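Local coordinates for sulfide-quinone reductase (Aquifex aeolicus, PDB 3HYV), which oxidises hydrogen sulfide with a quinone as electron acceptor, using one FAD per subunit and probably building up polysulfide on its active-site cysteines, at residues D265-P270 and P284-I289; E318-A323 and P341-I346; V277-Q282 and C419-G424. All coordinates share one frame; numbering follows the deposited sequence.

Interaction 1 of 3, residues D265-P270 and P284-I289; sequences DKVANP and PTYKNI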
loop_
_atom_site.group_PDB
_atom_site.type_symbol
_atom_site.label_atom_id
_atom_site.label_comp_id
_atom_site.label_asym_id
_atom_site.label_seq_id
_atom_site.Cartn_x
_atom_site.Cartn_y
_atom_site.Cartn_z
ATOM N N ASP A 265 -40.601 -6.832 -24.921
ATOM C CA ASP A 265 -39.982 -6.295 -23.701
ATOM C C ASP A 265 -40.198 -7.130 -22.422
ATOM O O ASP A 265 -39.688 -6.776 -21.355
ATOM C CB ASP A 265 -40.350 -4.817 -23.483
ATOM C CG ASP A 265 -41.850 -4.579 -23.433
ATOM O OD1 ASP A 265 -42.613 -5.524 -23.127
ATOM O OD2 ASP A 265 -42.264 -3.429 -23.693
ATOM N N LYS A 266 -40.943 -8.232 -22.539
ATOM C CA LYS A 266 -41.088 -9.194 -21.441
ATOM C C LYS A 266 -39.917 -10.182 -21.403
ATOM O O LYS A 266 -39.684 -10.834 -20.380
ATOM C CB LYS A 266 -42.419 -9.954 -21.537
ATOM C CG LYS A 266 -43.699 -9.081 -21.582
ATOM C CD LYS A 266 -43.835 -8.147 -20.377
ATOM C CE LYS A 266 -45.131 -7.360 -20.419
ATOM N NZ LYS A 266 -45.249 -6.463 -21.615
ATOM N N VAL A 267 -39.190 -10.294 -22.517
ATOM C CA VAL A 267 -38.021 -11.186 -22.620
ATOM C C VAL A 267 -36.730 -10.364 -22.743
ATOM O O VAL A 267 -35.742 -10.642 -22.067
ATOM C CB VAL A 267 -38.151 -12.198 -23.809
ATOM C CG1 VAL A 267 -36.920 -13.120 -23.900
ATOM C CG2 VAL A 267 -39.426 -13.016 -23.689
ATOM N N ALA A 268 -36.761 -9.343 -23.596
ATOM C CA ALA A 268 -35.613 -8.463 -23.836
ATOM C C ALA A 268 -35.576 -7.254 -22.891
ATOM O O ALA A 268 -36.518 -6.463 -22.856
ATOM C CB ALA A 268 -35.619 -8.000 -25.292
ATOM N N ASN A 269 -34.495 -7.117 -22.122
ATOM C CA ASN A 269 -34.298 -5.941 -21.262
ATOM C C ASN A 269 -34.098 -4.688 -22.121
ATOM O O ASN A 269 -33.133 -4.603 -22.881
ATOM C CB ASN A 269 -33.122 -6.143 -20.285
ATOM C CG ASN A 269 -33.004 -5.015 -19.245
ATOM O OD1 ASN A 269 -33.142 -3.834 -19.565
ATOM N ND2 ASN A 269 -32.745 -5.384 -17.997
ATOM N N PRO A 270 -35.028 -3.724 -22.025
ATOM C CA PRO A 270 -34.971 -2.513 -22.853
ATOM C C PRO A 270 -33.629 -1.763 -22.814
ATOM O O PRO A 270 -33.159 -1.287 -23.858
ATOM C CB PRO A 270 -36.113 -1.661 -22.286
ATOM C CG PRO A 270 -37.111 -2.685 -21.831
ATOM C CD PRO A 270 -36.231 -3.725 -21.169
ATOM N N PRO A 284 -39.358 -14.537 -16.215
ATOM C CA PRO A 284 -40.527 -14.332 -15.353
ATOM C C PRO A 284 -41.919 -14.476 -16.008
ATOM O O PRO A 284 -42.857 -14.924 -15.341
ATOM C CB PRO A 284 -40.328 -12.900 -14.828
ATOM C CG PRO A 284 -38.821 -12.635 -14.982
ATOM C CD PRO A 284 -38.493 -13.335 -16.261
ATOM N N THR A 285 -42.077 -14.088 -17.274
ATOM C CA THR A 285 -43.416 -14.148 -17.887
ATOM C C THR A 285 -43.632 -15.360 -18.816
ATOM O O THR A 285 -44.743 -15.899 -18.874
ATOM C CB THR A 285 -43.915 -12.763 -18.497
ATOM O OG1 THR A 285 -43.943 -12.787 -19.930
ATOM C CG2 THR A 285 -43.080 -11.600 -18.022
ATOM N N TYR A 286 -42.571 -15.791 -19.504
ATOM C CA TYR A 286 -42.574 -17.027 -20.306
ATOM C C TYR A 286 -41.692 -18.096 -19.648
ATOM O O TYR A 286 -40.463 -18.126 -19.819
ATOM C CB TYR A 286 -42.126 -16.754 -21.751
ATOM C CG TYR A 286 -43.056 -15.834 -22.530
ATOM C CD1 TYR A 286 -42.745 -14.482 -22.710
ATOM C CD2 TYR A 286 -44.248 -16.315 -23.086
ATOM C CE1 TYR A 286 -43.600 -13.631 -23.423
ATOM C CE2 TYR A 286 -45.110 -15.465 -23.796
ATOM C CZ TYR A 286 -44.776 -14.130 -23.961
ATOM O OH TYR A 286 -45.620 -13.291 -24.664
ATOM N N LYS A 287 -42.331 -18.985 -18.899
ATOM C CA LYS A 287 -41.621 -19.882 -17.991
ATOM C C LYS A 287 -40.976 -21.111 -18.656
ATOM O O LYS A 287 -40.274 -21.883 -18.001
ATOM C CB LYS A 287 -42.535 -20.247 -16.818
ATOM C CG LYS A 287 -42.855 -19.005 -15.982
ATOM C CD LYS A 287 -43.949 -19.226 -14.956
ATOM C CE LYS A 287 -44.057 -18.011 -14.038
ATOM N NZ LYS A 287 -42.693 -17.512 -13.652
ATOM N N ASN A 288 -41.195 -21.258 -19.964
ATOM C CA ASN A 288 -40.452 -22.235 -20.765
ATOM C C ASN A 288 -39.261 -21.616 -21.510
ATOM O O ASN A 288 -38.672 -22.253 -22.386
ATOM C CB ASN A 288 -41.381 -23.026 -21.708
ATOM C CG ASN A 288 -41.965 -22.178 -22.831
ATOM O OD1 ASN A 288 -42.046 -20.951 -22.736
ATOM N ND2 ASN A 288 -42.394 -22.844 -23.904
ATOM N N ILE A 289 -38.912 -20.378 -21.145
ATOM C CA ILE A 289 -37.700 -19.711 -21.655
ATOM C C ILE A 289 -36.647 -19.508 -20.544
ATOM O O ILE A 289 -36.969 -19.033 -19.453
ATOM C CB ILE A 289 -38.009 -18.359 -22.362
ATOM C CG1 ILE A 289 -38.938 -18.577 -23.566
ATOM C CG2 ILE A 289 -36.706 -17.646 -22.791
ATOM C CD1 ILE A 289 -39.321 -17.303 -24.293
#
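Tyr286 O accepts the backbone N-H of Ile289 at 3.0 Å, closing a type I beta turn from which both residues send their side chains against Val267. The CG2 branch of Val267 does the touching. Val267 CG2 meets the Tyr286 ring obliquely, 3.8 Å from Tyr286 CD1, the two side chains crossing at about a right angle, and lies 4.3 Å from Ile289 CD1. With CG1 anti to the backbone N (chi1 -180°), CG2 stands beside that N, where it can serve both partners. The Tyr286 hydroxyl is held elsewhere by a hydrogen bond with Asp84 OD1.

The outer part of the contact is formed by Lys266 and Thr285. Lys266 CB packs 3.6 Å from Thr285 OG1 and 3.9 Å from Thr285 CG2, so the threonine meets the foot of the lysine chain. Bends at chi2 and chi4 lead the ammonium back to its own segment, where Lys266 NZ makes a salt bridge of 3.2 Å on the syn side of Asp265 OD1. No hydrogen bond spans the two segments; carbon contacts and the Thr285 hydroxyl against Lys266 CB make the junction.

Both segments belong to the long loop between helix 258-261 and strand 289-291, the latter an outermost strand of the five-stranded parallel sheet of the nucleotide-binding fold. Within the loop Val267 shares a backbone hydrogen bond with Ile276, while Ile289 begins the strand and packs on Ile103 of the adjacent strand 100-103.

Interaction 2 of 3, residues E318-A323 and P341-I346; sequences EQMAMA and PRLSAI
The terminal amide of Gln319 plugs into the backbone bend at Leu343 and Ser344. Gln319 OE1 receives the N-H of Ser344 at 3.1 Å, in the carbonyl plane and on a lone pair. It also lies 2.8 Å from Leu343 N, but that N-H points poorly at it and the bond is weak. On the other branch, Gln319 NE2 donates to Ser344 OG over 3.2 Å, an almost straight bond (171°) in the plane of the amide. One amide therefore grips Ser344 at both backbone and hydroxyl, which should fix the rotation of the amide. A chi1 of 55° sets Ser344 OG between its backbone N and carbonyl carbon, on the side where Gln319 NE2 reaches it. Leu343 adopts the left-handed helical conformation (phi 62°), which helps turn the successive N-H groups toward one acceptor.

Apolar contacts flank the amide. Gln319 CB lies 3.9 Å from Pro341 CB, and one helical turn on, Ala323 CB sits 3.8 Å from Pro341 CD. Met320 sends its extended chain along another side of the helix, bringing CE to 3.8 Å from Leu343 CD2; the two side chains cross at about a right angle.

Helix 314-332 belongs to the FAD-binding part of this pyridine nucleotide-disulphide oxidoreductase fold; its first residue, Gly314, binds FAD, and Ala321 packs on helix 12-24, which starts in the glycine-rich FAD-binding turn. Segment 341-346 leads into strand 345-350, which carries the quinone-binding Ile346 two residues beyond Ser344.

Farther out, Arg342 takes its guanidinium away to a salt bridge with Asp361 and a cation-pi contact with Tyr178 of a neighbouring subunit. Asp361 also touches Ser344, and Phe281 packs on Pro341.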
loop_
_atom_site.group_PDB
_atom_site.type_symbol
_atom_site.label_atom_id
_atom_site.label_comp_id
_atom_site.label_asym_id
_atom_site.label_seq_id
_atom_site.Cartn_x
_atom_site.Cartn_y
_atom_site.Cartn_z
ATOM N N GLU A 318 -21.053 -22.357 -16.210
ATOM C CA GLU A 318 -21.212 -23.793 -15.970
ATOM C C GLU A 318 -22.230 -24.095 -14.861
ATOM O O GLU A 318 -23.045 -25.013 -14.988
ATOM C CB GLU A 318 -19.860 -24.451 -15.671
ATOM C CG GLU A 318 -19.055 -24.728 -16.934
ATOM C CD GLU A 318 -17.574 -24.901 -16.681
ATOM O OE1 GLU A 318 -17.187 -25.840 -15.944
ATOM O OE2 GLU A 318 -16.794 -24.089 -17.245
ATOM N N GLN A 319 -22.186 -23.309 -13.790
ATOM C CA GLN A 319 -23.194 -23.385 -12.731
ATOM C C GLN A 319 -24.604 -22.990 -13.223
ATOM O O GLN A 319 -25.580 -23.627 -12.837
ATOM C CB GLN A 319 -22.745 -22.561 -11.510
ATOM C CG GLN A 319 -21.452 -23.118 -10.862
ATOM C CD GLN A 319 -20.869 -22.238 -9.755
ATOM O OE1 GLN A 319 -21.303 -21.112 -9.553
ATOM N NE2 GLN A 319 -19.874 -22.759 -9.039
ATOM N N MET A 320 -24.704 -21.957 -14.074
ATOM C CA MET A 320 -25.987 -21.566 -14.705
ATOM C C MET A 320 -26.559 -22.730 -15.509
ATOM O O MET A 320 -27.770 -22.969 -15.490
ATOM C CB MET A 320 -25.831 -20.364 -15.661
ATOM C CG MET A 320 -25.473 -19.029 -15.020
ATOM S SD MET A 320 -25.128 -17.720 -16.238
ATOM C CE MET A 320 -24.253 -16.537 -15.211
ATOM N N ALA A 321 -25.675 -23.429 -16.223
ATOM C CA ALA A 321 -26.030 -24.548 -17.093
ATOM C C ALA A 321 -26.572 -25.739 -16.305
ATOM O O ALA A 321 -27.548 -26.363 -16.729
ATOM C CB ALA A 321 -24.822 -24.967 -17.937
ATOM N N MET A 322 -25.943 -26.050 -15.167
ATOM C CA MET A 322 -26.407 -27.141 -14.288
ATOM C C MET A 322 -27.809 -26.849 -13.770
ATOM O O MET A 322 -28.693 -27.707 -13.843
ATOM C CB MET A 322 -25.469 -27.355 -13.090
ATOM C CG MET A 322 -24.088 -27.909 -13.414
ATOM S SD MET A 322 -23.122 -28.215 -11.907
ATOM C CE MET A 322 -21.477 -27.788 -12.483
ATOM N N ALA A 323 -27.996 -25.637 -13.243
ATOM C CA ALA A 323 -29.266 -25.202 -12.664
ATOM C C ALA A 323 -30.397 -25.217 -13.703
ATOM O O ALA A 323 -31.479 -25.742 -13.443
ATOM C CB ALA A 323 -29.112 -23.816 -12.038
ATOM N N PRO A 341 -27.950 -21.132 -9.369
ATOM C CA PRO A 341 -26.492 -21.291 -9.363
ATOM C C PRO A 341 -25.858 -20.527 -8.204
ATOM O O PRO A 341 -26.363 -19.481 -7.805
ATOM C CB PRO A 341 -26.061 -20.663 -10.696
ATOM C CG PRO A 341 -27.159 -19.689 -11.016
ATOM C CD PRO A 341 -28.415 -20.350 -10.531
ATOM N N ARG A 342 -24.774 -21.069 -7.661
ATOM C CA ARG A 342 -24.016 -20.410 -6.607
ATOM C C ARG A 342 -23.341 -19.128 -7.130
ATOM O O ARG A 342 -23.239 -18.138 -6.408
ATOM C CB ARG A 342 -22.977 -21.381 -6.031
ATOM C CG ARG A 342 -22.000 -20.778 -5.028
ATOM C CD ARG A 342 -22.648 -20.551 -3.675
ATOM N NE ARG A 342 -21.684 -20.033 -2.706
ATOM C CZ ARG A 342 -21.952 -19.776 -1.429
ATOM N NH1 ARG A 342 -23.171 -19.973 -0.942
ATOM N NH2 ARG A 342 -20.995 -19.307 -0.640
ATOM N N LEU A 343 -22.896 -19.172 -8.386
ATOM C CA LEU A 343 -22.199 -18.057 -9.056
ATOM C C LEU A 343 -20.873 -17.678 -8.378
ATOM O O LEU A 343 -20.601 -16.502 -8.117
ATOM C CB LEU A 343 -23.121 -16.840 -9.249
ATOM C CG LEU A 343 -24.403 -17.051 -10.079
ATOM C CD1 LEU A 343 -25.324 -15.816 -10.038
ATOM C CD2 LEU A 343 -24.104 -17.465 -11.536
ATOM N N SER A 344 -20.061 -18.691 -8.084
ATOM C CA SER A 344 -18.697 -18.476 -7.606
ATOM C C SER A 344 -17.745 -18.539 -8.797
ATOM O O SER A 344 -18.121 -19.016 -9.869
ATOM C CB SER A 344 -18.312 -19.491 -6.522
ATOM O OG SER A 344 -18.479 -20.828 -6.965
ATOM N N ALA A 345 -16.525 -18.045 -8.618
ATOM C CA ALA A 345 -15.566 -17.969 -9.721
ATOM C C ALA A 345 -14.137 -18.258 -9.291
ATOM O O ALA A 345 -13.650 -17.708 -8.299
ATOM C CB ALA A 345 -15.638 -16.608 -10.387
ATOM N N ILE A 346 -13.491 -19.148 -10.045
ATOM C CA ILE A 346 -12.053 -19.381 -9.985
ATOM C C ILE A 346 -11.493 -18.809 -11.275
ATOM O O ILE A 346 -11.743 -19.356 -12.348
ATOM C CB ILE A 346 -11.731 -20.896 -9.917
ATOM C CG1 ILE A 346 -12.205 -21.484 -8.595
ATOM C CG2 ILE A 346 -10.228 -21.164 -10.118
ATOM C CD1 ILE A 346 -12.222 -23.001 -8.569
#

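Interaction 3 of 3, residues V277-Q282 and C419-G424; sequences VNRCFQ and CKDCEG
Arg279 runs across the loop of residues 421-424, meeting it at several points along its length. Its CB rests 3.4 Å from Cys422 O, beside the point where the Arg279 backbone N donates to the same oxygen at 3.2 Å. After bends at chi2 and chi3 the chain passes over the glycine, CD lying 3.8 Å from Gly424 CA. Arg279 NE then makes a weak bond of 3.2 Å to Asp421 O. Arg279 NH1 donates to that carbonyl too, at 2.9 Å, although the oxygen is tilted 30° from the guanidinium plane. The Asp421 carboxylate adds a long salt bridge, by charge alone: its OD2 is 3.7 Å from Arg279 NH1, well out of the guanidinium plane, and the two planes stand 83° apart. Glu423 O and Gly424 N lie over one face of the guanidinium, toward its rim. At the tip, NH2 is taken up by a hydrogen bond with Ser428 OG.

The bend that presents Arg279 is a type I beta turn from Asn278 to Phe281, with Asn278 OD1 accepting from Cys280 N as an Asx turn. Gly424 O comes within 3.0 Å of Arg279 N in a second, weak backbone bond.

Next to the arginine, Cys280 SG and Cys422 SG are joined at 2.0 Å, with a disulfide torsion of -77°. Cys419 lies alongside, tied in turn to the C-terminal Cys430, so this region carries two disulfides. The contact lies away from the FAD and quinone sites, and neither disulfide involves the cysteines assigned as persulfide carriers. The S-S bond makes the link between the C-terminal tail and the loop before strand 289-291 covalent, so parting them would require breaking it, for example by reduction, as well as the arginine's bonds.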
loop_
_atom_site.group_PDB
_atom_site.type_symbol
_atom_site.label_atom_id
_atom_site.label_comp_id
_atom_site.label_asym_id
_atom_site.label_seq_id
_atom_site.Cartn_x
_atom_site.Cartn_y
_atom_site.Cartn_z
ATOM N N VAL A 277 -34.070 -12.530 -16.660
ATOM C CA VAL A 277 -34.134 -13.781 -15.869
ATOM C C VAL A 277 -34.308 -13.531 -14.370
ATOM O O VAL A 277 -33.947 -12.468 -13.857
ATOM C CB VAL A 277 -32.877 -14.692 -16.052
ATOM C CG1 VAL A 277 -32.852 -15.338 -17.460
ATOM C CG2 VAL A 277 -31.580 -13.935 -15.752
ATOM N N ASN A 278 -34.853 -14.527 -13.675
ATOM C CA ASN A 278 -34.925 -14.494 -12.219
ATOM C C ASN A 278 -33.745 -15.254 -11.580
ATOM O O ASN A 278 -32.798 -15.636 -12.277
ATOM C CB ASN A 278 -36.301 -14.993 -11.723
ATOM C CG ASN A 278 -36.600 -16.439 -12.126
ATOM O OD1 ASN A 278 -35.694 -17.261 -12.261
ATOM N ND2 ASN A 278 -37.876 -16.754 -12.298
ATOM N N ARG A 279 -33.811 -15.458 -10.262
ATOM C CA ARG A 279 -32.827 -16.235 -9.492
ATOM C C ARG A 279 -32.503 -17.613 -10.085
ATOM O O ARG A 279 -31.384 -18.129 -9.914
ATOM C CB ARG A 279 -33.315 -16.420 -8.049
ATOM C CG ARG A 279 -32.523 -15.663 -7.006
ATOM C CD ARG A 279 -33.324 -14.567 -6.317
ATOM N NE ARG A 279 -34.184 -15.107 -5.273
ATOM C CZ ARG A 279 -34.799 -14.392 -4.331
ATOM N NH1 ARG A 279 -35.568 -15.012 -3.449
ATOM N NH2 ARG A 279 -34.648 -13.075 -4.253
ATOM N N CYS A 280 -33.486 -18.197 -10.765
ATOM C CA CYS A 280 -33.398 -19.558 -11.304
ATOM C C CYS A 280 -32.996 -19.572 -12.782
ATOM O O CYS A 280 -33.025 -20.620 -13.444
ATOM C CB CYS A 280 -34.733 -20.296 -11.074
ATOM S SG CYS A 280 -35.037 -20.642 -9.304
ATOM N N PHE A 281 -32.604 -18.396 -13.275
ATOM C CA PHE A 281 -32.219 -18.158 -14.675
ATOM C C PHE A 281 -33.317 -18.542 -15.681
ATOM O O PHE A 281 -33.052 -18.948 -16.822
ATOM C CB PHE A 281 -30.799 -18.700 -14.978
ATOM C CG PHE A 281 -29.697 -17.789 -14.457
ATOM C CD1 PHE A 281 -29.437 -17.695 -13.097
ATOM C CD2 PHE A 281 -28.994 -16.964 -15.320
ATOM C CE1 PHE A 281 -28.464 -16.814 -12.608
ATOM C CE2 PHE A 281 -28.017 -16.094 -14.854
ATOM C CZ PHE A 281 -27.748 -16.015 -13.501
ATOM N N GLN A 282 -34.555 -18.366 -15.213
ATOM C CA GLN A 282 -35.786 -18.567 -15.974
ATOM C C GLN A 282 -36.450 -17.198 -16.230
ATOM O O GLN A 282 -36.406 -16.311 -15.369
ATOM C CB GLN A 282 -36.708 -19.473 -15.151
ATOM C CG GLN A 282 -38.151 -19.674 -15.644
ATOM C CD GLN A 282 -39.045 -20.296 -14.561
ATOM O OE1 GLN A 282 -38.973 -19.919 -13.390
ATOM N NE2 GLN A 282 -39.885 -21.254 -14.952
ATOM N N CYS A 419 -33.574 -23.593 -4.416
ATOM C CA CYS A 419 -34.142 -22.264 -4.231
ATOM C C CYS A 419 -35.629 -22.359 -3.886
ATOM O O CYS A 419 -36.422 -22.964 -4.621
ATOM C CB CYS A 419 -33.903 -21.390 -5.472
ATOM S SG CYS A 419 -34.362 -19.635 -5.272
ATOM N N LYS A 420 -35.992 -21.770 -2.751
ATOM C CA LYS A 420 -37.372 -21.794 -2.276
ATOM C C LYS A 420 -38.247 -20.787 -3.014
ATOM O O LYS A 420 -39.450 -21.010 -3.170
ATOM C CB LYS A 420 -37.434 -21.562 -0.764
ATOM C CG LYS A 420 -36.545 -20.436 -0.251
ATOM C CD LYS A 420 -36.587 -20.363 1.275
ATOM C CE LYS A 420 -35.522 -19.417 1.821
ATOM N NZ LYS A 420 -34.137 -19.903 1.536
ATOM N N ASP A 421 -37.637 -19.696 -3.479
ATOM C CA ASP A 421 -38.358 -18.623 -4.164
ATOM C C ASP A 421 -37.519 -18.023 -5.291
ATOM O O ASP A 421 -36.577 -17.261 -5.032
ATOM C CB ASP A 421 -38.756 -17.538 -3.155
ATOM C CG ASP A 421 -39.512 -16.383 -3.793
ATOM O OD1 ASP A 421 -40.370 -16.627 -4.673
ATOM O OD2 ASP A 421 -39.251 -15.224 -3.397
ATOM N N CYS A 422 -37.866 -18.365 -6.535
ATOM C CA CYS A 422 -37.122 -17.894 -7.710
ATOM C C CYS A 422 -37.363 -16.413 -7.991
ATOM O O CYS A 422 -36.612 -15.799 -8.735
ATOM C CB CYS A 422 -37.467 -18.699 -8.975
ATOM S SG CYS A 422 -37.060 -20.491 -9.016
ATOM N N GLU A 423 -38.408 -15.848 -7.390
ATOM C CA GLU A 423 -38.844 -14.482 -7.692
ATOM C C GLU A 423 -37.924 -13.409 -7.093
ATOM O O GLU A 423 -38.171 -12.889 -6.002
ATOM C CB GLU A 423 -40.305 -14.275 -7.257
ATOM C CG GLU A 423 -40.938 -12.974 -7.765
ATOM C CD GLU A 423 -42.180 -12.575 -6.974
ATOM O OE1 GLU A 423 -43.255 -13.187 -7.189
ATOM O OE2 GLU A 423 -42.081 -11.637 -6.142
ATOM N N GLY A 424 -36.868 -13.084 -7.828
ATOM C CA GLY A 424 -35.934 -12.026 -7.455
ATOM C C GLY A 424 -34.848 -11.924 -8.510
ATOM O O GLY A 424 -34.766 -12.768 -9.400
#

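Interaction 3 touches both of the others, its centre 13 Å from that of interaction 1 and 14 Å from that of interaction 2. Toward interaction 1 it passes a probable hydrogen bond from Gln282 NE2 to Lys287 O at 3.1 Å. Toward interaction 2 it sends the Phe281 ring, CE2 packing 3.6 Å from Met320 SD and CE1 3.5 Å from Pro341 CG. Interactions 1 and 2 do not touch, their nearest atoms being about 11 Å apart. Interaction 2 is nearer the cofactor than interaction 1: the Met320 side chain is about 7 Å from the FAD, that of Val267 about 13 Å. Segment 341-346 also carries the quinone-binding Ile346.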